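Local atomic coordinates of dihydrofolate reductase (Moritella profunda, PDB entry 3IA4), a protein that catalyses the NADPH-dependent reduction of 7,8-dihydrofolate to 5,6,7,8-tetrahydrofolate, and so probably supports glycine, purine and DNA-precursor synthesis. Residues Val3-Ala8 / Asp110-Thr115; His24-Leu29 / Asp147-Asn152; Leu59-Ser64 / Thr75-Leu80. All blocks are in the same frame, centred on the assembly; numbering follows the deposited sequence.

Contact 1: Val3-Ala8 / Asp110-Thr115; sequences VSMIAA and DRLYLT. With MTX (methotrexate), chain F.
Ser4 through Ala8 pair one for one with Arg111 through Thr115 as parallel strands, their axes 11° apart in direction and 4.6 Å apart at closest approach. Met5 and Ala7 turn both their N-H and their C=O to the partner strand, giving and taking bonds with Arg111, Tyr113 and Thr115; Tyr113 N to Met5 O is the tightest of these four at 2.7 Å. Where the pairing starts, Val3 O takes two donors, Asp110 N and Arg111 N. Val3 N reaches instead a side chain, lying 2.8 Å from Asp110 OD1 on that oxygen's anti side, in a nearly straight bond (174°).

Ser4, Ile6, Arg111 and Tyr113 share one face of the sheet. Ser4 OG sits at the edge of the Tyr113 ring, 3.6 Å from CE2, and Glu92 OE2 gathers Ser4 OG, Tyr113 OH and Arg111 NH1. Further along, Ile6 CG1 lies 3.7 Å from Tyr113 CB. On the opposite face Met5 runs beside Leu112; its bend at chi3 (-50°) turns CE back to within 3.8 Å of Leu112 CD2.

Methotrexate donates from NA4 to Ile6 O at 2.9 Å, and Thr115 OG1 bonds Glu28 OE2. The C-terminal halves of the two segments thus supply backbone and hydroxyl groups to the antifolate pocket, while Glu92 probably balances the charge of Arg111 at the far end.

Contact 2: His24-Leu29 / Asp147-Asn152; sequences HLPAEL and DKNPHN. With MTX (methotrexate), chain F.
Asn149 OD1 takes the N-H of Ala27 at 2.9 Å, the bond arriving in the plane of the side-chain amide on a lone pair. The N-H...O angle is 159°. Pro26 N lies close to the same oxygen but has no hydrogen to give. Asn149 crosses Leu25 at about a right angle, its CB 3.5 Å from Leu25 CD1. Chi1 (-64°) sets CG anti to its own carbonyl carbon, and chi2 (-84°) turns OD1 to Ala27 N; Ala27 CB touches both OD1 and ND2.

ND2 is bonded to Asp146 OD1, so both ends of the amide have a partner, which fixes its rotation. An alanine here would keep CB against Leu25 but would probably leave Ala27 N without its acceptor, cost Asp146 OD1 one of its two donors (Lys148 N remains) and open a gap beside the methyl of Ala27.

Around this centre, Lys148 bends at chi3 and chi4, and its NZ comes to 3.6 Å from Pro26 CG. Pro150 CD presses on His24 O at 3.2 Å. A water joins the two loops, accepting from His24 N at 2.8 Å and meeting His151 NE2 at the edge of the ring, in its plane, at 2.9 Å; Pro150 CG covers one face of that ring near the rim.

One residue beyond Ala27, Glu28 faces methotrexate: OE2 accepts from NA2 at 2.7 Å, and OE1 lies 2.7 Å from N1.

The contact therefore joins the start of helix 26-36 to the loop between strands 135-143 and 153-160. Leu25 packs on Tyr153 and Ile117, Ala27 also on Tyr153 and His151 also on Ile117, seating both segments on strands 153-160 and 111-117.

Contact 3: Leu59-Ser64 / Thr75-Leu80; sequences LNIVLS and TVVATL. With NDP (NADPH dihydro-nicotinamide-adenine-dinucleotide phosphate), chain E.
Ser64, bonded through its backbone N to Val77 O, has two partners at its hydroxyl: OG donates to phosphate oxygen O1X of NADPH at 2.7 Å and receives the N-H of Gln66. OG stands anti to the backbone N (chi1 169°), which carries it to the phosphate on the adenosine ribose, the group that distinguishes NADPH from NADH.

Behind this site the strands run parallel with a 32° twist between them. Val62 forms the middle of the ladder, its N lying 2.8 Å from Thr75 O while its own O accepts from Val77 N; Thr75 N to Asn60 O completes the row.

The side chains interlock on the face of Ile61, Leu63 and Val77. Val77 CG2 reaches two of them, 3.7 Å from Ile61 CG2 and 3.8 Å from Leu63 CD2. Leu63 and Leu80 cross at about a right angle, their CD1 atoms 3.5 Å apart. Both also meet the adenine: Leu63 CB is 3.7 Å from N3A, and Leu80 CD2 is 3.9 Å from N6A.

Thr79 is the N-cap of helix 80-87, its OG1 bonded to Asp82 N. That helix lies against Ile61 and Val77 through Ala83, and Ile101 of helix 99-105 backs Leu63. Strand 75-77 is the outermost at this side of the sheet, with strand 60-63 between it and strand 41-44.

How the contacts relate
From the N terminus, residues 3-8 open contact 1 in the first strand and residues 24-29 open contact 2 at the first helix, 26-36. Contact 3 closes first: ten residues separate 59-64 from 75-80, a short loop nested inside both of the others. Contact 1 closes at 110-115, and contact 2 only at 147-152, so these two cross. They also touch, Ala8 CB packing against Glu28 OE1, and both touch methotrexate. Contacts 1 and 3 belong to the same sheet, one in its middle and one at its border, with centres about 18 Å apart. Contacts 2 and 3, their centres about 30 Å apart, lie on opposite sides of the chain's centre.

Contact 1: Val3-Ala8 / Asp110-Thr115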
loop_
_atom_site.group_PDB
_atom_site.type_symbol
_atom_site.label_atom_id
_atom_site.label_comp_id
_atom_site.label_asym_id
_atom_site.label_seq_id
_atom_site.Cartn_x
_atom_site.Cartn_y
_atom_site.Cartn_z
ATOM N N VAL A 3 5.736 11.709 -0.708
ATOM C CA VAL A 3 5.851 10.305 -0.328
ATOM C C VAL A 3 4.574 9.833 0.287
ATOM O O VAL A 3 4.142 10.351 1.307
ATOM C CB VAL A 3 7.014 10.087 0.672
ATOM C CG1 VAL A 3 7.024 8.639 1.169
ATOM C CG2 VAL A 3 8.307 10.461 -0.028
ATOM N N SER A 4 3.888 8.946 -0.413
ATOM C CA SER A 4 2.568 8.476 0.048
ATOM C C SER A 4 2.581 6.994 0.327
ATOM O O SER A 4 3.324 6.292 -0.324
ATOM C CB SER A 4 1.515 8.768 -1.042
ATOM O OG SER A 4 1.400 10.168 -1.241
ATOM N N MET A 5 1.748 6.503 1.272
ATOM C CA MET A 5 1.614 5.077 1.448
ATOM C C MET A 5 0.132 4.775 1.281
ATOM O O MET A 5 -0.720 5.604 1.654
ATOM C CB MET A 5 2.061 4.645 2.882
ATOM C CG MET A 5 3.426 5.251 3.194
ATOM S SD MET A 5 4.395 4.350 4.457
ATOM C CE MET A 5 3.218 4.160 5.782
ATOM N N ILE A 6 -0.167 3.635 0.722
ATOM C CA ILE A 6 -1.576 3.252 0.433
ATOM C C ILE A 6 -1.749 1.862 1.008
ATOM O O ILE A 6 -0.915 0.986 0.779
ATOM C CB ILE A 6 -1.944 3.298 -1.077
ATOM C CG1 ILE A 6 -3.397 2.821 -1.223
ATOM C CG2 ILE A 6 -0.979 2.414 -1.898
ATOM C CD1 ILE A 6 -4.052 3.160 -2.644
ATOM N N ALA A 7 -2.831 1.661 1.772
ATOM C CA ALA A 7 -3.096 0.354 2.389
ATOM C C ALA A 7 -4.563 0.186 2.665
ATOM O O ALA A 7 -5.267 1.196 2.834
ATOM C CB ALA A 7 -2.353 0.303 3.778
ATOM N N ALA A 8 -5.012 -1.071 2.768
ATOM C CA ALA A 8 -6.398 -1.340 3.178
ATOM C C ALA A 8 -6.336 -2.049 4.559
ATOM O O ALA A 8 -5.678 -3.081 4.706
ATOM C CB ALA A 8 -7.075 -2.265 2.171
ATOM N N ASP A 110 4.276 11.701 3.586
ATOM C CA ASP A 110 3.524 12.933 3.516
ATOM C C ASP A 110 1.999 12.659 3.540
ATOM O O ASP A 110 1.237 13.529 4.000
ATOM C CB ASP A 110 3.876 13.619 2.180
ATOM C CG ASP A 110 5.332 14.081 2.121
ATOM O OD1 ASP A 110 5.997 13.800 1.109
ATOM O OD2 ASP A 110 5.828 14.761 3.067
ATOM N N ARG A 111 1.560 11.539 2.929
ATOM C CA ARG A 111 0.135 11.212 2.829
ATOM C C ARG A 111 -0.051 9.716 3.089
ATOM O O ARG A 111 0.840 8.921 2.752
ATOM C CB ARG A 111 -0.401 11.501 1.408
ATOM C CG ARG A 111 -0.353 12.945 0.973
ATOM C CD ARG A 111 -0.824 12.972 -0.470
ATOM N NE ARG A 111 -1.005 14.360 -0.876
ATOM C CZ ARG A 111 -1.359 14.692 -2.113
ATOM N NH1 ARG A 111 -1.458 13.742 -3.032
ATOM N NH2 ARG A 111 -1.537 15.975 -2.437
ATOM N N LEU A 112 -1.201 9.351 3.644
ATOM C CA LEU A 112 -1.652 7.972 3.729
ATOM C C LEU A 112 -2.955 7.876 2.976
ATOM O O LEU A 112 -3.885 8.640 3.229
ATOM C CB LEU A 112 -1.921 7.568 5.182
ATOM C CG LEU A 112 -0.672 7.672 6.095
ATOM C CD1 LEU A 112 -1.091 7.291 7.540
ATOM C CD2 LEU A 112 0.556 6.879 5.605
ATOM N N TYR A 113 -3.040 6.925 2.064
ATOM C CA TYR A 113 -4.287 6.643 1.380
ATOM C C TYR A 113 -4.827 5.397 2.067
ATOM O O TYR A 113 -4.387 4.283 1.796
ATOM C CB TYR A 113 -4.024 6.285 -0.097
ATOM C CG TYR A 113 -3.577 7.440 -0.997
ATOM C CD1 TYR A 113 -4.274 7.681 -2.174
ATOM C CD2 TYR A 113 -2.442 8.206 -0.724
ATOM C CE1 TYR A 113 -3.873 8.648 -3.044
ATOM C CE2 TYR A 113 -2.035 9.240 -1.620
ATOM C CZ TYR A 113 -2.766 9.402 -2.788
ATOM O OH TYR A 113 -2.417 10.420 -3.660
ATOM N N LEU A 114 -5.754 5.566 3.000
ATOM C CA LEU A 114 -6.240 4.430 3.764
ATOM C C LEU A 114 -7.646 4.017 3.346
ATOM O O LEU A 114 -8.575 4.811 3.330
ATOM C CB LEU A 114 -6.286 4.777 5.267
ATOM C CG LEU A 114 -4.921 5.201 5.880
ATOM C CD1 LEU A 114 -4.992 5.412 7.370
ATOM C CD2 LEU A 114 -3.845 4.129 5.569
ATOM N N THR A 115 -7.811 2.743 3.128
ATOM C CA THR A 115 -9.172 2.197 3.058
ATOM C C THR A 115 -9.424 1.504 4.394
ATOM O O THR A 115 -8.556 0.763 4.866
ATOM C CB THR A 115 -9.170 1.155 1.968
ATOM O OG1 THR A 115 -8.959 1.832 0.717
ATOM C CG2 THR A 115 -10.532 0.400 1.912
HETATM N N1 MTX F . -5.539 -2.029 -1.345
HETATM C C2 MTX F . -5.095 -0.844 -0.876
HETATM N NA2 MTX F . -6.021 0.081 -0.560
HETATM N N3 MTX F . -3.757 -0.597 -0.744
HETATM C C4 MTX F . -2.829 -1.538 -1.094
HETATM N NA4 MTX F . -1.559 -1.264 -0.913
HETATM C C4A MTX F . -3.264 -2.722 -1.601
HETATM N N5 MTX F . -2.340 -3.659 -2.001
HETATM C C6 MTX F . -2.787 -4.857 -2.498
HETATM C C7 MTX F . -4.140 -5.152 -2.653
HETATM N N8 MTX F . -5.078 -4.183 -2.271
HETATM C C8A MTX F . -4.615 -2.983 -1.742
HETATM C C9 MTX F . -1.724 -5.874 -2.895
HETATM N N10 MTX F . -2.254 -6.995 -3.671
HETATM C CM MTX F . -2.207 -8.328 -3.023
HETATM C C11 MTX F . -3.706 -6.513 -7.588
HETATM C C12 MTX F . -3.733 -7.763 -6.984
HETATM C C13 MTX F . -3.245 -7.934 -5.704
HETATM C C14 MTX F . -2.753 -6.832 -5.003
HETATM C C15 MTX F . -2.763 -5.587 -5.626
HETATM C C16 MTX F . -3.153 -5.415 -6.926
HETATM C C MTX F . -4.264 -6.259 -8.922
HETATM O O MTX F . -4.351 -7.264 -9.872
HETATM N N MTX F . -4.720 -5.026 -9.135
HETATM C CA MTX F . -5.163 -4.540 -10.410
HETATM C CT MTX F . -4.460 -3.236 -10.715
HETATM O O1 MTX F . -4.100 -2.489 -9.756
HETATM O O2 MTX F . -4.278 -2.903 -11.913
HETATM C CB MTX F . -6.671 -4.256 -10.428
HETATM C CG MTX F . -7.483 -5.525 -10.179
HETATM C CD MTX F . -7.395 -6.565 -11.301
HETATM O OE1 MTX F . -8.046 -7.648 -11.239
HETATM O OE2 MTX F . -6.680 -6.378 -12.308
#

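Contact 2: His24-Leu29 / Asp147-Asn152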
loop_
_atom_site.group_PDB
_atom_site.type_symbol
_atom_site.label_atom_id
_atom_site.label_comp_id
_atom_site.label_asym_id
_atom_site.label_seq_id
_atom_site.Cartn_x
_atom_site.Cartn_y
_atom_site.Cartn_z
ATOM N N HIS A 24 -12.586 -11.020 1.036
ATOM C CA HIS A 24 -12.983 -10.974 -0.381
ATOM C C HIS A 24 -13.618 -9.614 -0.642
ATOM O O HIS A 24 -14.669 -9.318 -0.080
ATOM C CB HIS A 24 -14.018 -12.087 -0.673
ATOM C CG HIS A 24 -14.401 -12.159 -2.130
ATOM N ND1 HIS A 24 -15.597 -11.674 -2.617
ATOM C CD2 HIS A 24 -13.694 -12.570 -3.204
ATOM C CE1 HIS A 24 -15.620 -11.799 -3.937
ATOM N NE2 HIS A 24 -14.480 -12.355 -4.314
ATOM N N LEU A 25 -12.986 -8.762 -1.457
ATOM C CA LEU A 25 -13.477 -7.424 -1.671
ATOM C C LEU A 25 -12.920 -6.886 -2.998
ATOM O O LEU A 25 -12.060 -6.016 -3.044
ATOM C CB LEU A 25 -13.015 -6.540 -0.445
ATOM C CG LEU A 25 -13.887 -5.367 -0.041
ATOM C CD1 LEU A 25 -15.390 -5.773 0.214
ATOM C CD2 LEU A 25 -13.272 -4.602 1.188
ATOM N N PRO A 26 -13.388 -7.441 -4.123
ATOM C CA PRO A 26 -12.805 -7.129 -5.422
ATOM C C PRO A 26 -12.852 -5.657 -5.755
ATOM O O PRO A 26 -11.948 -5.172 -6.436
ATOM C CB PRO A 26 -13.732 -7.863 -6.422
ATOM C CG PRO A 26 -14.820 -8.506 -5.593
ATOM C CD PRO A 26 -14.449 -8.454 -4.158
ATOM N N ALA A 27 -13.899 -4.941 -5.351
ATOM C CA ALA A 27 -13.973 -3.536 -5.703
ATOM C C ALA A 27 -12.862 -2.703 -5.107
ATOM O O ALA A 27 -12.551 -1.614 -5.609
ATOM C CB ALA A 27 -15.333 -2.922 -5.250
ATOM N N GLU A 28 -12.345 -3.136 -3.961
ATOM C CA GLU A 28 -11.274 -2.406 -3.295
ATOM C C GLU A 28 -10.027 -2.401 -4.177
ATOM O O GLU A 28 -9.249 -1.451 -4.131
ATOM C CB GLU A 28 -10.940 -3.025 -1.955
ATOM C CG GLU A 28 -10.475 -1.989 -0.949
ATOM C CD GLU A 28 -8.997 -1.598 -1.074
ATOM O OE1 GLU A 28 -8.184 -2.501 -1.336
ATOM O OE2 GLU A 28 -8.667 -0.392 -0.898
ATOM N N LEU A 29 -9.822 -3.435 -4.979
ATOM C CA LEU A 29 -8.627 -3.431 -5.862
ATOM C C LEU A 29 -8.762 -2.390 -6.936
ATOM O O LEU A 29 -7.738 -1.905 -7.478
ATOM C CB LEU A 29 -8.385 -4.781 -6.574
ATOM C CG LEU A 29 -8.068 -5.951 -5.661
ATOM C CD1 LEU A 29 -7.905 -7.280 -6.477
ATOM C CD2 LEU A 29 -6.812 -5.657 -4.839
ATOM N N ASP A 147 -23.716 -6.666 -3.716
ATOM C CA ASP A 147 -23.686 -8.080 -4.033
ATOM C C ASP A 147 -22.347 -8.616 -4.402
ATOM O O ASP A 147 -22.210 -9.825 -4.401
ATOM C CB ASP A 147 -24.668 -8.429 -5.143
ATOM C CG ASP A 147 -26.096 -8.273 -4.704
ATOM O OD1 ASP A 147 -26.940 -8.196 -5.612
ATOM O OD2 ASP A 147 -26.377 -8.209 -3.471
ATOM N N LYS A 148 -21.330 -7.777 -4.665
ATOM C CA LYS A 148 -20.014 -8.323 -5.019
ATOM C C LYS A 148 -18.979 -8.113 -3.892
ATOM O O LYS A 148 -17.908 -8.691 -3.909
ATOM C CB LYS A 148 -19.477 -7.708 -6.325
ATOM C CG LYS A 148 -19.985 -8.467 -7.562
ATOM C CD LYS A 148 -19.301 -7.980 -8.859
ATOM C CE LYS A 148 -17.754 -8.128 -8.810
ATOM N NZ LYS A 148 -17.197 -9.374 -8.149
ATOM N N ASN A 149 -19.355 -7.302 -2.919
ATOM C CA ASN A 149 -18.430 -6.856 -1.868
ATOM C C ASN A 149 -19.185 -6.887 -0.567
ATOM O O ASN A 149 -19.997 -6.019 -0.316
ATOM C CB ASN A 149 -17.986 -5.416 -2.177
ATOM C CG ASN A 149 -17.207 -5.329 -3.430
ATOM O OD1 ASN A 149 -15.964 -5.560 -3.432
ATOM N ND2 ASN A 149 -17.916 -5.054 -4.550
ATOM N N PRO A 150 -18.889 -7.872 0.299
ATOM C CA PRO A 150 -19.720 -8.172 1.463
ATOM C C PRO A 150 -19.505 -7.272 2.683
ATOM O O PRO A 150 -20.235 -7.425 3.637
ATOM C CB PRO A 150 -19.309 -9.596 1.838
ATOM C CG PRO A 150 -17.896 -9.791 1.201
ATOM C CD PRO A 150 -17.828 -8.885 0.038
ATOM N N HIS A 151 -18.531 -6.381 2.668
ATOM C CA HIS A 151 -18.268 -5.544 3.823
ATOM C C HIS A 151 -18.316 -4.101 3.420
ATOM O O HIS A 151 -17.866 -3.761 2.334
ATOM C CB HIS A 151 -16.800 -5.824 4.325
ATOM C CG HIS A 151 -16.491 -7.282 4.428
ATOM N ND1 HIS A 151 -17.200 -8.116 5.259
ATOM C CD2 HIS A 151 -15.553 -8.058 3.824
ATOM C CE1 HIS A 151 -16.748 -9.356 5.135
ATOM N NE2 HIS A 151 -15.742 -9.349 4.280
ATOM N N ASN A 152 -18.805 -3.240 4.316
ATOM C CA ASN A 152 -18.697 -1.821 4.116
ATOM C C ASN A 152 -17.217 -1.418 4.162
ATOM O O ASN A 152 -16.464 -1.954 4.958
ATOM C CB ASN A 152 -19.374 -1.107 5.268
ATOM C CG ASN A 152 -20.882 -1.347 5.316
ATOM O OD1 ASN A 152 -21.491 -1.509 4.299
ATOM N ND2 ASN A 152 -21.469 -1.367 6.513
HETATM N N1 MTX F . -5.539 -2.029 -1.345
HETATM C C2 MTX F . -5.095 -0.844 -0.876
HETATM N NA2 MTX F . -6.021 0.081 -0.560
HETATM N N3 MTX F . -3.757 -0.597 -0.744
HETATM C C4 MTX F . -2.829 -1.538 -1.094
HETATM N NA4 MTX F . -1.559 -1.264 -0.913
HETATM C C4A MTX F . -3.264 -2.722 -1.601
HETATM N N5 MTX F . -2.340 -3.659 -2.001
HETATM C C6 MTX F . -2.787 -4.857 -2.498
HETATM C C7 MTX F . -4.140 -5.152 -2.653
HETATM N N8 MTX F . -5.078 -4.183 -2.271
HETATM C C8A MTX F . -4.615 -2.983 -1.742
HETATM C C9 MTX F . -1.724 -5.874 -2.895
HETATM N N10 MTX F . -2.254 -6.995 -3.671
HETATM C CM MTX F . -2.207 -8.328 -3.023
HETATM C C11 MTX F . -3.706 -6.513 -7.588
HETATM C C12 MTX F . -3.733 -7.763 -6.984
HETATM C C13 MTX F . -3.245 -7.934 -5.704
HETATM C C14 MTX F . -2.753 -6.832 -5.003
HETATM C C15 MTX F . -2.763 -5.587 -5.626
HETATM C C16 MTX F . -3.153 -5.415 -6.926
HETATM C C MTX F . -4.264 -6.259 -8.922
HETATM O O MTX F . -4.351 -7.264 -9.872
HETATM N N MTX F . -4.720 -5.026 -9.135
HETATM C CA MTX F . -5.163 -4.540 -10.410
HETATM C CT MTX F . -4.460 -3.236 -10.715
HETATM O O1 MTX F . -4.100 -2.489 -9.756
HETATM O O2 MTX F . -4.278 -2.903 -11.913
HETATM C CB MTX F . -6.671 -4.256 -10.428
HETATM C CG MTX F . -7.483 -5.525 -10.179
HETATM C CD MTX F . -7.395 -6.565 -11.301
HETATM O OE1 MTX F . -8.046 -7.648 -11.239
HETATM O OE2 MTX F . -6.680 -6.378 -12.308
HETATM O O HOH W 1 -14.393 -11.641 3.136
#

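Contact 3: Leu59-Ser64 / Thr75-Leu80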
loop_
_atom_site.group_PDB
_atom_site.type_symbol
_atom_site.label_atom_id
_atom_site.label_comp_id
_atom_site.label_asym_id
_atom_site.label_seq_id
_atom_site.Cartn_x
_atom_site.Cartn_y
_atom_site.Cartn_z
ATOM N N LEU A 59 5.513 2.079 -12.675
ATOM C CA LEU A 59 6.883 1.606 -12.466
ATOM C C LEU A 59 6.861 0.755 -11.203
ATOM O O LEU A 59 6.558 1.294 -10.146
ATOM C CB LEU A 59 7.839 2.801 -12.263
ATOM C CG LEU A 59 9.279 2.446 -11.884
ATOM C CD1 LEU A 59 9.891 1.411 -12.833
ATOM C CD2 LEU A 59 10.187 3.740 -11.722
ATOM N N ASN A 60 7.131 -0.547 -11.332
ATOM C CA ASN A 60 7.073 -1.429 -10.149
ATOM C C ASN A 60 8.484 -1.506 -9.548
ATOM O O ASN A 60 9.376 -2.041 -10.170
ATOM C CB ASN A 60 6.621 -2.870 -10.509
ATOM C CG ASN A 60 5.127 -2.986 -10.837
ATOM O OD1 ASN A 60 4.472 -3.902 -10.368
ATOM N ND2 ASN A 60 4.605 -2.115 -11.699
ATOM N N ILE A 61 8.678 -1.044 -8.295
ATOM C CA ILE A 61 9.998 -1.088 -7.646
ATOM C C ILE A 61 9.861 -2.067 -6.492
ATOM O O ILE A 61 8.941 -1.908 -5.709
ATOM C CB ILE A 61 10.385 0.330 -7.141
ATOM C CG1 ILE A 61 10.468 1.300 -8.323
ATOM C CG2 ILE A 61 11.683 0.309 -6.269
ATOM C CD1 ILE A 61 10.513 2.771 -7.912
ATOM N N VAL A 62 10.746 -3.072 -6.419
ATOM C CA VAL A 62 10.587 -4.109 -5.398
ATOM C C VAL A 62 11.833 -4.120 -4.520
ATOM O O VAL A 62 12.956 -4.178 -5.024
ATOM C CB VAL A 62 10.360 -5.475 -6.017
ATOM C CG1 VAL A 62 10.296 -6.582 -4.918
ATOM C CG2 VAL A 62 9.087 -5.437 -6.806
ATOM N N LEU A 63 11.649 -4.082 -3.182
ATOM C CA LEU A 63 12.792 -4.126 -2.279
ATOM C C LEU A 63 13.240 -5.543 -1.945
ATOM O O LEU A 63 12.454 -6.365 -1.430
ATOM C CB LEU A 63 12.399 -3.391 -0.970
ATOM C CG LEU A 63 12.445 -1.880 -1.241
ATOM C CD1 LEU A 63 11.365 -1.122 -0.506
ATOM C CD2 LEU A 63 13.834 -1.366 -0.851
ATOM N N SER A 64 14.500 -5.865 -2.216
ATOM C CA SER A 64 15.037 -7.100 -1.672
ATOM C C SER A 64 16.549 -6.992 -1.476
ATOM O O SER A 64 17.206 -6.317 -2.264
ATOM C CB SER A 64 14.763 -8.265 -2.626
ATOM O OG SER A 64 15.489 -9.440 -2.241
ATOM N N THR A 75 11.817 -3.399 -11.158
ATOM C CA THR A 75 13.127 -2.926 -10.799
ATOM C C THR A 75 13.382 -3.297 -9.349
ATOM O O THR A 75 12.651 -2.832 -8.468
ATOM C CB THR A 75 13.156 -1.398 -10.951
ATOM O OG1 THR A 75 12.914 -1.107 -12.346
ATOM C CG2 THR A 75 14.499 -0.815 -10.446
ATOM N N VAL A 76 14.402 -4.131 -9.105
ATOM C CA VAL A 76 14.727 -4.544 -7.728
ATOM C C VAL A 76 15.797 -3.647 -7.187
ATOM O O VAL A 76 16.832 -3.415 -7.847
ATOM C CB VAL A 76 15.202 -6.016 -7.671
ATOM C CG1 VAL A 76 15.720 -6.386 -6.277
ATOM C CG2 VAL A 76 13.997 -6.920 -8.089
ATOM N N VAL A 77 15.574 -3.128 -5.982
ATOM C CA VAL A 77 16.572 -2.249 -5.326
ATOM C C VAL A 77 16.870 -2.786 -3.947
ATOM O O VAL A 77 16.005 -3.439 -3.321
ATOM C CB VAL A 77 16.082 -0.824 -5.213
ATOM C CG1 VAL A 77 15.965 -0.149 -6.629
ATOM C CG2 VAL A 77 14.725 -0.799 -4.510
ATOM N N ALA A 78 18.079 -2.520 -3.435
ATOM C CA ALA A 78 18.472 -3.155 -2.195
ATOM C C ALA A 78 18.367 -2.255 -0.975
ATOM O O ALA A 78 18.659 -2.687 0.158
ATOM C CB ALA A 78 19.936 -3.709 -2.319
ATOM N N THR A 79 17.967 -1.013 -1.195
ATOM C CA THR A 79 17.799 -0.057 -0.089
ATOM C C THR A 79 16.644 0.892 -0.430
ATOM O O THR A 79 16.307 1.110 -1.622
ATOM C CB THR A 79 19.051 0.840 0.171
ATOM O OG1 THR A 79 19.282 1.699 -0.955
ATOM C CG2 THR A 79 20.308 0.020 0.426
ATOM N N LEU A 80 16.099 1.520 0.611
ATOM C CA LEU A 80 15.053 2.510 0.417
ATOM C C LEU A 80 15.557 3.705 -0.379
ATOM O O LEU A 80 14.828 4.254 -1.208
ATOM C CB LEU A 80 14.552 3.012 1.779
ATOM C CG LEU A 80 13.334 2.374 2.460
ATOM C CD1 LEU A 80 12.801 1.256 1.672
ATOM C CD2 LEU A 80 13.581 1.932 3.918
HETATM P PA NDP E . 6.884 -6.998 2.723
HETATM O O1A NDP E . 7.092 -5.687 3.436
HETATM O O2A NDP E . 5.975 -7.106 1.538
HETATM O O5B NDP E . 8.301 -7.682 2.275
HETATM C C5B NDP E . 9.380 -7.717 3.232
HETATM C C4B NDP E . 10.605 -8.175 2.450
HETATM O O4B NDP E . 11.094 -7.021 1.752
HETATM C C3B NDP E . 11.786 -8.493 3.400
HETATM O O3B NDP E . 11.678 -9.829 3.883
HETATM C C2B NDP E . 13.014 -8.222 2.548
HETATM O O2B NDP E . 13.119 -9.159 1.470
HETATM C C1B NDP E . 12.545 -6.951 1.869
HETATM N N9A NDP E . 12.942 -5.715 2.577
HETATM C C8A NDP E . 12.264 -5.136 3.581
HETATM N N7A NDP E . 12.839 -3.970 3.942
HETATM C C5A NDP E . 13.911 -3.791 3.122
HETATM C C6A NDP E . 14.944 -2.767 2.910
HETATM N N6A NDP E . 15.037 -1.641 3.689
HETATM N N1A NDP E . 15.838 -3.028 1.895
HETATM C C2A NDP E . 15.808 -4.083 1.088
HETATM N N3A NDP E . 14.895 -5.040 1.235
HETATM C C4A NDP E . 13.944 -4.928 2.220
HETATM O O3 NDP E . 6.464 -8.155 3.775
HETATM P PN NDP E . 5.435 -8.309 5.002
HETATM O O1N NDP E . 5.780 -7.305 6.040
HETATM O O2N NDP E . 5.391 -9.748 5.367
HETATM O O5D NDP E . 4.058 -7.815 4.392
HETATM C C5D NDP E . 3.357 -8.683 3.512
HETATM C C4D NDP E . 1.922 -8.848 4.000
HETATM O O4D NDP E . 1.181 -7.586 3.811
HETATM C C3D NDP E . 1.117 -9.912 3.238
HETATM O O3D NDP E . 0.224 -10.564 4.161
HETATM C C2D NDP E . 0.271 -9.105 2.252
HETATM O O2D NDP E . -0.949 -9.767 1.837
HETATM C C1D NDP E . -0.029 -7.894 3.092
HETATM N N1N NDP E . -0.346 -6.677 2.352
HETATM C C2N NDP E . -1.490 -6.055 2.643
HETATM C C3N NDP E . -1.777 -4.848 2.058
HETATM C C7N NDP E . -3.078 -4.190 2.398
HETATM O O7N NDP E . -3.266 -3.060 1.997
HETATM N N7N NDP E . -3.969 -4.759 3.216
HETATM C C4N NDP E . -0.887 -4.141 1.046
HETATM C C5N NDP E . 0.339 -4.906 0.896
HETATM C C6N NDP E . 0.540 -6.127 1.492
HETATM P P2B NDP E . 14.472 -10.032 1.262
HETATM O O1X NDP E . 14.290 -10.567 -0.091
HETATM O O2X NDP E . 15.571 -9.056 1.510
HETATM O O3X NDP E . 14.469 -11.026 2.390
#